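Local coordinates for peptidoglycan-recognition protein LC (Drosophila melanogaster, PDB 2F2L), which activates the imd/Relish immune pathway in response to Gram-negative peptidoglycan, its extracellular LCa domain here paired with isoform LCx around a bound muropeptide, at residues Q40-C43 with V44-R48; L50-Y53 with D54-S58. All blocks are in the same frame, centred on the assembly; numbering follows the deposited sequence.

Interaction 1. Residues Q40-C43 with V44-R48; sequences QAIC and VLRVR. With MLD (glcnac(beta1-4)-murnac(1,6-anhydro)-L-ala-gamma-D-glu-meso-a2pm-D-ala), chain G.
I42 and R46, one helical turn apart, lie alongside each other and point the same way. The touching branch of I42 is the methyl CG2, which covers one face of the R46 guanidinium, 3.6 Å from R46 NH2. In I42, CG1 stands anti to the carbonyl carbon (chi1 -59°), which puts CG2 on the side facing R46. With CG likewise anti to the carbonyl carbon, R46 sets CG 3.2 Å from I42 O; the bend at chi2 (-59°) then turns the chain back over the I42 methyl. R46 NE donates to N36 O, holding the planar end against the loop before the helix; an ion pair with E35 is long and weak. On the side of the domain core, V44 sets CG2 3.4 Å from Q40 O, and V47 CG2 is 3.3 Å from C43 O; in both valines the branch anti to the carbonyl carbon is the one that meets the oxygen. V44 and V47, with C43, also rest on Y76 of strand 75-77, and C43 SG is tied to C37 by a disulfide. Beneath run i to i+4 backbone bonds, among them V44 N to Q40 O at 2.9 Å. Further along the helix, R48 reaches the ligand. Its guanidinium lies with one face against the anhydro sugar, R48 CZ 2.9 Å from OA5 of MLD. NE donates to L9 O and NH2 to Q11 OE1 of its own chain, and NH2 also to A34 O of the LCx chain, which together should fix its rotation. A41 and I42 pack on D57 and S58 of LCx. The arrangement is the N-terminal half of helix 40-57 of the PGRP amidase-like fold, set between strand 75-77 and the LCx chain, with R48 in the muropeptide site.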
loop_
_atom_site.group_PDB
_atom_site.type_symbol
_atom_site.label_atom_id
_atom_site.label_comp_id
_atom_site.label_asym_id
_atom_site.label_seq_id
_atom_site.Cartn_x
_atom_site.Cartn_y
_atom_site.Cartn_z
ATOM N N GLN A 40 4.900 0.353 14.047
ATOM C CA GLN A 40 5.135 0.485 12.604
ATOM C C GLN A 40 4.203 -0.402 11.771
ATOM O O GLN A 40 3.668 0.036 10.771
ATOM C CB GLN A 40 6.598 0.197 12.251
ATOM C CG GLN A 40 6.911 0.392 10.774
ATOM C CD GLN A 40 8.394 0.484 10.489
ATOM O OE1 GLN A 40 9.148 1.060 11.259
ATOM N NE2 GLN A 40 8.815 -0.066 9.363
ATOM N N ALA A 41 3.990 -1.641 12.199
ATOM C CA ALA A 41 3.146 -2.566 11.436
ATOM C C ALA A 41 1.699 -2.066 11.283
ATOM O O ALA A 41 1.084 -2.209 10.215
ATOM C CB ALA A 41 3.168 -3.958 12.075
ATOM N N ILE A 42 1.151 -1.485 12.346
ATOM C CA ILE A 42 -0.217 -0.974 12.283
ATOM C C ILE A 42 -0.267 0.366 11.555
ATOM O O ILE A 42 -1.209 0.633 10.812
ATOM C CB ILE A 42 -0.852 -0.864 13.681
ATOM C CG1 ILE A 42 -0.881 -2.239 14.375
ATOM C CG2 ILE A 42 -2.249 -0.252 13.589
ATOM C CD1 ILE A 42 -1.515 -3.371 13.574
ATOM N N CYS A 43 0.740 1.215 11.760
ATOM C CA CYS A 43 0.816 2.478 11.016
ATOM C C CYS A 43 0.889 2.232 9.519
ATOM O O CYS A 43 0.232 2.925 8.750
ATOM C CB CYS A 43 2.003 3.323 11.465
ATOM S SG CYS A 43 1.846 4.025 13.146
ATOM N N VAL A 44 1.686 1.251 9.112
ATOM C CA VAL A 44 1.765 0.865 7.717
ATOM C C VAL A 44 0.375 0.485 7.175
ATOM O O VAL A 44 0.017 0.901 6.086
ATOM C CB VAL A 44 2.802 -0.276 7.487
ATOM C CG1 VAL A 44 2.533 -1.042 6.180
ATOM C CG2 VAL A 44 4.230 0.294 7.477
ATOM N N LEU A 45 -0.382 -0.299 7.944
ATOM C CA LEU A 45 -1.767 -0.641 7.599
ATOM C C LEU A 45 -2.602 0.613 7.423
ATOM O O LEU A 45 -3.340 0.764 6.432
ATOM C CB LEU A 45 -2.397 -1.517 8.689
ATOM C CG LEU A 45 -3.792 -2.083 8.398
ATOM C CD1 LEU A 45 -3.772 -2.939 7.144
ATOM C CD2 LEU A 45 -4.285 -2.888 9.584
ATOM N N ARG A 46 -2.498 1.528 8.382
ATOM C CA ARG A 46 -3.265 2.768 8.295
ATOM C C ARG A 46 -2.930 3.564 7.031
ATOM O O ARG A 46 -3.841 4.033 6.336
ATOM C CB ARG A 46 -3.034 3.670 9.519
ATOM C CG ARG A 46 -3.360 3.043 10.860
ATOM C CD ARG A 46 -4.811 2.572 11.005
ATOM N NE ARG A 46 -4.967 1.969 12.332
ATOM C CZ ARG A 46 -5.721 0.911 12.625
ATOM N NH1 ARG A 46 -6.424 0.289 11.698
ATOM N NH2 ARG A 46 -5.739 0.460 13.866
ATOM N N VAL A 47 -1.635 3.727 6.750
ATOM C CA VAL A 47 -1.198 4.577 5.640
ATOM C C VAL A 47 -1.585 3.961 4.285
ATOM O O VAL A 47 -2.071 4.671 3.409
ATOM C CB VAL A 47 0.327 4.886 5.673
ATOM C CG1 VAL A 47 0.702 5.768 4.485
ATOM C CG2 VAL A 47 0.715 5.609 6.965
ATOM N N ARG A 48 -1.396 2.645 4.142
ATOM C CA ARG A 48 -1.692 1.949 2.888
ATOM C C ARG A 48 -3.195 1.971 2.614
ATOM O O ARG A 48 -3.614 2.225 1.480
ATOM C CB ARG A 48 -1.157 0.492 2.873
ATOM C CG ARG A 48 -1.309 -0.233 1.498
ATOM C CD ARG A 48 -0.822 0.680 0.359
ATOM N NE ARG A 48 -1.040 0.187 -1.006
ATOM C CZ ARG A 48 -2.099 0.489 -1.745
ATOM N NH1 ARG A 48 -3.068 1.214 -1.265
ATOM N NH2 ARG A 48 -2.214 0.013 -2.966
HETATM C CAA MLD G . -5.609 -1.198 -6.762
HETATM C CAB MLD G . -6.354 -2.231 -5.930
HETATM O OAC MLD G . -6.382 -3.406 -6.272
HETATM N N2 MLD G . -6.939 -1.748 -4.838
HETATM C C2 MLD G . -7.736 -2.547 -3.913
HETATM C C3 MLD G . -9.074 -1.825 -3.741
HETATM O O3 MLD G . -9.785 -1.677 -4.986
HETATM C C4 MLD G . -9.922 -2.496 -2.665
HETATM O O4 MLD G . -11.043 -1.661 -2.437
HETATM C C5 MLD G . -9.109 -2.608 -1.371
HETATM C C6 MLD G . -9.782 -3.378 -0.220
HETATM O O6 MLD G . -8.985 -3.182 0.985
HETATM O O5 MLD G . -7.937 -3.363 -1.666
HETATM C C1 MLD G . -7.044 -2.670 -2.568
HETATM O O1 MLD G . -5.886 -3.448 -2.730
HETATM C CA4 MLD G . -5.053 -3.427 -1.547
HETATM C CA5 MLD G . -4.267 -2.140 -1.294
HETATM O OA5 MLD G . -2.811 -2.320 -1.273
HETATM C CA6 MLD G . -4.553 -1.913 0.150
HETATM O OA6 MLD G . -3.637 -2.758 0.818
HETATM C CA1 MLD G . -2.676 -3.232 -0.171
HETATM C CA2 MLD G . -3.099 -4.645 -0.604
HETATM N NAD MLD G . -1.911 -5.407 -1.046
HETATM C CAE MLD G . -1.571 -6.571 -0.524
HETATM C CAF MLD G . -0.311 -7.175 -1.110
HETATM O OAG MLD G . -2.211 -7.153 0.352
HETATM C CA3 MLD G . -4.100 -4.594 -1.757
HETATM O OAH MLD G . -4.898 -5.825 -1.850
HETATM C CAI MLD G . -4.443 -6.757 -2.860
HETATM C CAJ MLD G . -5.101 -6.529 -4.201
HETATM C CAL MLD G . -4.764 -8.195 -2.400
HETATM O OAM MLD G . -4.504 -9.105 -3.179
HETATM N N MLD G . -5.286 -8.387 -1.189
HETATM C CA MLD G . -5.598 -9.709 -0.630
HETATM C CB MLD G . -4.324 -10.170 0.086
HETATM C C MLD G . -6.713 -9.510 0.412
HETATM O O MLD G . -6.585 -8.667 1.303
HETATM N NAN MLD G . -7.782 -10.283 0.235
HETATM C CAO MLD G . -8.980 -10.285 1.090
HETATM C CAP MLD G . -10.286 -10.218 0.233
HETATM O OBA MLD G . -11.314 -10.604 0.796
HETATM O OAQ MLD G . -10.246 -9.828 -0.959
HETATM C CBB MLD G . -9.064 -11.623 1.817
HETATM C CBC MLD G . -7.989 -11.852 2.866
HETATM C CBD MLD G . -8.261 -13.195 3.567
HETATM O OBE MLD G . -8.887 -14.098 3.010
HETATM N NBF MLD G . -7.782 -13.296 4.789
HETATM C CBG MLD G . -7.953 -14.512 5.595
HETATM C CBH MLD G . -9.439 -14.684 5.972
HETATM O OBI MLD G . -10.108 -13.731 6.365
HETATM N NBJ MLD G . -9.926 -15.911 5.797
HETATM C CBK MLD G . -11.318 -16.299 6.117
HETATM C CBL MLD G . -11.272 -17.475 7.099
HETATM C CBM MLD G . -12.146 -16.736 4.889
HETATM O OBO MLD G . -11.534 -17.188 3.886
HETATM O OBN MLD G . -13.392 -16.623 4.998
HETATM C CBP MLD G . -7.048 -14.407 6.834
HETATM C CBQ MLD G . -6.859 -15.769 7.527
HETATM C CBR MLD G . -5.835 -15.673 8.661
HETATM C CBS MLD G . -5.201 -17.020 9.014
HETATM C CBT MLD G . -4.222 -17.429 7.905
HETATM O OBV MLD G . -3.150 -16.805 7.851
HETATM O OBU MLD G . -4.563 -18.357 7.144
HETATM N NBW MLD G . -6.249 -18.038 9.162
#

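Interaction 2. Residues L50-Y53 with D54-S58; sequences LQTY and DIESS. With MLD (glcnac(beta1-4)-murnac(1,6-anhydro)-L-ala-gamma-D-glu-meso-a2pm-D-ala), chain G.
S57 lies over one face of the Y53 ring, its CB 3.9 Å from the ring centroid in a CH-pi contact. Y53 holds CG anti to the backbone N (chi1 -176°), which carries the ring outward, leaning toward the C-terminal end, and chi2 of 85° turns its face to the serine. D54 OD1 meets the ring at its edge, in plane, 3.7 Å from Y53 CD2. Y53 O accepts two backbone N-H groups, from S57 N at 2.9 Å and, more straightly, from S58 N at 3.0 Å, as the helix widens into a pi-type turn. A water also links Y53 OH to S58 OG. On the ligand side, E56 is extended beyond CG: E56 OE1 accepts a hydrogen bond from MLD O3 at 2.7 Å, and OE2 a weak one from MLD N2; E56 also packs on E147 of the LCx chain. Another water donates to E56 OE2 at 2.6 Å and accepts from T52 OG1 at 2.8 Å. T52 OG1 stands anti to the carbonyl carbon (chi1 -73°), with CG2 near the E56 carboxylate carbon. Q51 and I55 run side by side, Q51 CG 3.7 Å from I55 CD1, while the Q51 amide is held by D62 and the backbone of Q11. D54 OD2 accepts from A64 N, joining this last turn of helix 40-57 to the segment leading into strand 67-69.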
loop_
_atom_site.group_PDB
_atom_site.type_symbol
_atom_site.label_atom_id
_atom_site.label_comp_id
_atom_site.label_asym_id
_atom_site.label_seq_id
_atom_site.Cartn_x
_atom_site.Cartn_y
_atom_site.Cartn_z
ATOM N N LEU A 50 -5.335 4.301 3.809
ATOM C CA LEU A 50 -5.620 5.704 3.453
ATOM C C LEU A 50 -5.296 6.015 1.998
ATOM O O LEU A 50 -6.009 6.791 1.357
ATOM C CB LEU A 50 -4.837 6.676 4.351
ATOM C CG LEU A 50 -5.446 6.898 5.735
ATOM C CD1 LEU A 50 -4.375 7.410 6.749
ATOM C CD2 LEU A 50 -6.595 7.855 5.635
ATOM N N GLN A 51 -4.208 5.432 1.486
ATOM C CA GLN A 51 -3.839 5.656 0.097
ATOM C C GLN A 51 -4.932 5.144 -0.815
ATOM O O GLN A 51 -5.324 5.815 -1.733
ATOM C CB GLN A 51 -2.515 5.003 -0.295
ATOM C CG GLN A 51 -2.095 5.424 -1.711
ATOM C CD GLN A 51 -0.922 4.673 -2.255
ATOM O OE1 GLN A 51 -0.754 3.470 -2.000
ATOM N NE2 GLN A 51 -0.116 5.363 -3.081
ATOM N N THR A 52 -5.410 3.943 -0.572
ATOM C CA THR A 52 -6.545 3.428 -1.333
ATOM C C THR A 52 -7.771 4.323 -1.253
ATOM O O THR A 52 -8.406 4.583 -2.262
ATOM C CB THR A 52 -6.885 1.998 -0.900
ATOM O OG1 THR A 52 -5.863 1.142 -1.410
ATOM C CG2 THR A 52 -8.238 1.553 -1.445
ATOM N N TYR A 53 -8.116 4.763 -0.046
ATOM C CA TYR A 53 -9.228 5.652 0.142
ATOM C C TYR A 53 -9.037 6.930 -0.674
ATOM O O TYR A 53 -9.928 7.362 -1.396
ATOM C CB TYR A 53 -9.415 5.995 1.626
ATOM C CG TYR A 53 -10.628 6.848 1.843
ATOM C CD1 TYR A 53 -11.884 6.281 1.990
ATOM C CD2 TYR A 53 -10.532 8.237 1.839
ATOM C CE1 TYR A 53 -13.019 7.078 2.157
ATOM C CE2 TYR A 53 -11.641 9.029 2.017
ATOM C CZ TYR A 53 -12.870 8.451 2.168
ATOM O OH TYR A 53 -13.956 9.266 2.318
ATOM N N ASP A 54 -7.862 7.523 -0.568
ATOM C CA ASP A 54 -7.580 8.757 -1.296
ATOM C C ASP A 54 -7.657 8.595 -2.804
ATOM O O ASP A 54 -8.180 9.477 -3.498
ATOM C CB ASP A 54 -6.225 9.321 -0.899
ATOM C CG ASP A 54 -6.232 9.904 0.501
ATOM O OD1 ASP A 54 -7.317 9.914 1.135
ATOM O OD2 ASP A 54 -5.166 10.379 0.947
ATOM N N ILE A 55 -7.141 7.482 -3.316
ATOM C CA ILE A 55 -7.173 7.249 -4.760
ATOM C C ILE A 55 -8.563 6.860 -5.251
ATOM O O ILE A 55 -9.068 7.427 -6.240
ATOM C CB ILE A 55 -6.140 6.200 -5.218
ATOM C CG1 ILE A 55 -4.719 6.713 -4.948
ATOM C CG2 ILE A 55 -6.351 5.900 -6.734
ATOM C CD1 ILE A 55 -3.586 5.648 -5.069
ATOM N N GLU A 56 -9.195 5.922 -4.552
ATOM C CA GLU A 56 -10.400 5.282 -5.058
ATOM C C GLU A 56 -11.703 5.931 -4.633
ATOM O O GLU A 56 -12.632 5.963 -5.441
ATOM C CB GLU A 56 -10.377 3.773 -4.757
ATOM C CG GLU A 56 -9.158 3.122 -5.439
ATOM C CD GLU A 56 -9.131 1.597 -5.433
ATOM O OE1 GLU A 56 -10.176 0.951 -5.262
ATOM O OE2 GLU A 56 -8.020 1.046 -5.612
ATOM N N SER A 57 -11.794 6.449 -3.411
ATOM C CA SER A 57 -12.970 7.232 -3.009
ATOM C C SER A 57 -12.805 8.700 -3.356
ATOM O O SER A 57 -13.672 9.269 -4.013
ATOM C CB SER A 57 -13.277 7.086 -1.519
ATOM O OG SER A 57 -13.514 5.724 -1.211
ATOM N N SER A 58 -11.689 9.301 -2.944
ATOM C CA SER A 58 -11.438 10.734 -3.205
ATOM C C SER A 58 -10.945 11.061 -4.630
ATOM O O SER A 58 -10.855 12.244 -4.990
ATOM C CB SER A 58 -10.470 11.313 -2.169
ATOM O OG SER A 58 -11.029 11.189 -0.872
HETATM C CAA MLD G . -5.609 -1.198 -6.762
HETATM C CAB MLD G . -6.354 -2.231 -5.930
HETATM O OAC MLD G . -6.382 -3.406 -6.272
HETATM N N2 MLD G . -6.939 -1.748 -4.838
HETATM C C2 MLD G . -7.736 -2.547 -3.913
HETATM C C3 MLD G . -9.074 -1.825 -3.741
HETATM O O3 MLD G . -9.785 -1.677 -4.986
HETATM C C4 MLD G . -9.922 -2.496 -2.665
HETATM O O4 MLD G . -11.043 -1.661 -2.437
HETATM C C5 MLD G . -9.109 -2.608 -1.371
HETATM C C6 MLD G . -9.782 -3.378 -0.220
HETATM O O6 MLD G . -8.985 -3.182 0.985
HETATM O O5 MLD G . -7.937 -3.363 -1.666
HETATM C C1 MLD G . -7.044 -2.670 -2.568
HETATM O O1 MLD G . -5.886 -3.448 -2.730
HETATM C CA4 MLD G . -5.053 -3.427 -1.547
HETATM C CA5 MLD G . -4.267 -2.140 -1.294
HETATM O OA5 MLD G . -2.811 -2.320 -1.273
HETATM C CA6 MLD G . -4.553 -1.913 0.150
HETATM O OA6 MLD G . -3.637 -2.758 0.818
HETATM C CA1 MLD G . -2.676 -3.232 -0.171
HETATM C CA2 MLD G . -3.099 -4.645 -0.604
HETATM N NAD MLD G . -1.911 -5.407 -1.046
HETATM C CAE MLD G . -1.571 -6.571 -0.524
HETATM C CAF MLD G . -0.311 -7.175 -1.110
HETATM O OAG MLD G . -2.211 -7.153 0.352
HETATM C CA3 MLD G . -4.100 -4.594 -1.757
HETATM O OAH MLD G . -4.898 -5.825 -1.850
HETATM C CAI MLD G . -4.443 -6.757 -2.860
HETATM C CAJ MLD G . -5.101 -6.529 -4.201
HETATM C CAL MLD G . -4.764 -8.195 -2.400
HETATM O OAM MLD G . -4.504 -9.105 -3.179
HETATM N N MLD G . -5.286 -8.387 -1.189
HETATM C CA MLD G . -5.598 -9.709 -0.630
HETATM C CB MLD G . -4.324 -10.170 0.086
HETATM C C MLD G . -6.713 -9.510 0.412
HETATM O O MLD G . -6.585 -8.667 1.303
HETATM N NAN MLD G . -7.782 -10.283 0.235
HETATM C CAO MLD G . -8.980 -10.285 1.090
HETATM C CAP MLD G . -10.286 -10.218 0.233
HETATM O OBA MLD G . -11.314 -10.604 0.796
HETATM O OAQ MLD G . -10.246 -9.828 -0.959
HETATM C CBB MLD G . -9.064 -11.623 1.817
HETATM C CBC MLD G . -7.989 -11.852 2.866
HETATM C CBD MLD G . -8.261 -13.195 3.567
HETATM O OBE MLD G . -8.887 -14.098 3.010
HETATM N NBF MLD G . -7.782 -13.296 4.789
HETATM C CBG MLD G . -7.953 -14.512 5.595
HETATM C CBH MLD G . -9.439 -14.684 5.972
HETATM O OBI MLD G . -10.108 -13.731 6.365
HETATM N NBJ MLD G . -9.926 -15.911 5.797
HETATM C CBK MLD G . -11.318 -16.299 6.117
HETATM C CBL MLD G . -11.272 -17.475 7.099
HETATM C CBM MLD G . -12.146 -16.736 4.889
HETATM O OBO MLD G . -11.534 -17.188 3.886
HETATM O OBN MLD G . -13.392 -16.623 4.998
HETATM C CBP MLD G . -7.048 -14.407 6.834
HETATM C CBQ MLD G . -6.859 -15.769 7.527
HETATM C CBR MLD G . -5.835 -15.673 8.661
HETATM C CBS MLD G . -5.201 -17.020 9.014
HETATM C CBT MLD G . -4.222 -17.429 7.905
HETATM O OBV MLD G . -3.150 -16.805 7.851
HETATM O OBU MLD G . -4.563 -18.357 7.144
HETATM N NBW MLD G . -6.249 -18.038 9.162
HETATM O O HOH W 1 -5.827 1.428 -4.207
HETATM O O HOH W 2 -13.936 10.717 -0.641
#

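Overall arrangement
Interactions 1 and 2 occupy successive parts of helix 40-57, their centres about 15 Å apart, and both reach the same bound muropeptide. Each is partly buried. At 40-48 the inward face, V44, V47 and the disulfide-bonded C43, rests on strand 75-77, and the outward face meets the LCx chain; at 50-58 the buried positions include polar groups bonded to loops, and an exposed aromatic ring lies near the end of the helix. Their ligand chemistry differs too: R48 offers the flat face of a guanidinium to the anhydro sugar, whereas E56 accepts one firm and one weak hydrogen bond from the GlcNAc. A weak hydrogen bond from R48 NH1 to T52 OG1 runs between the two contacts.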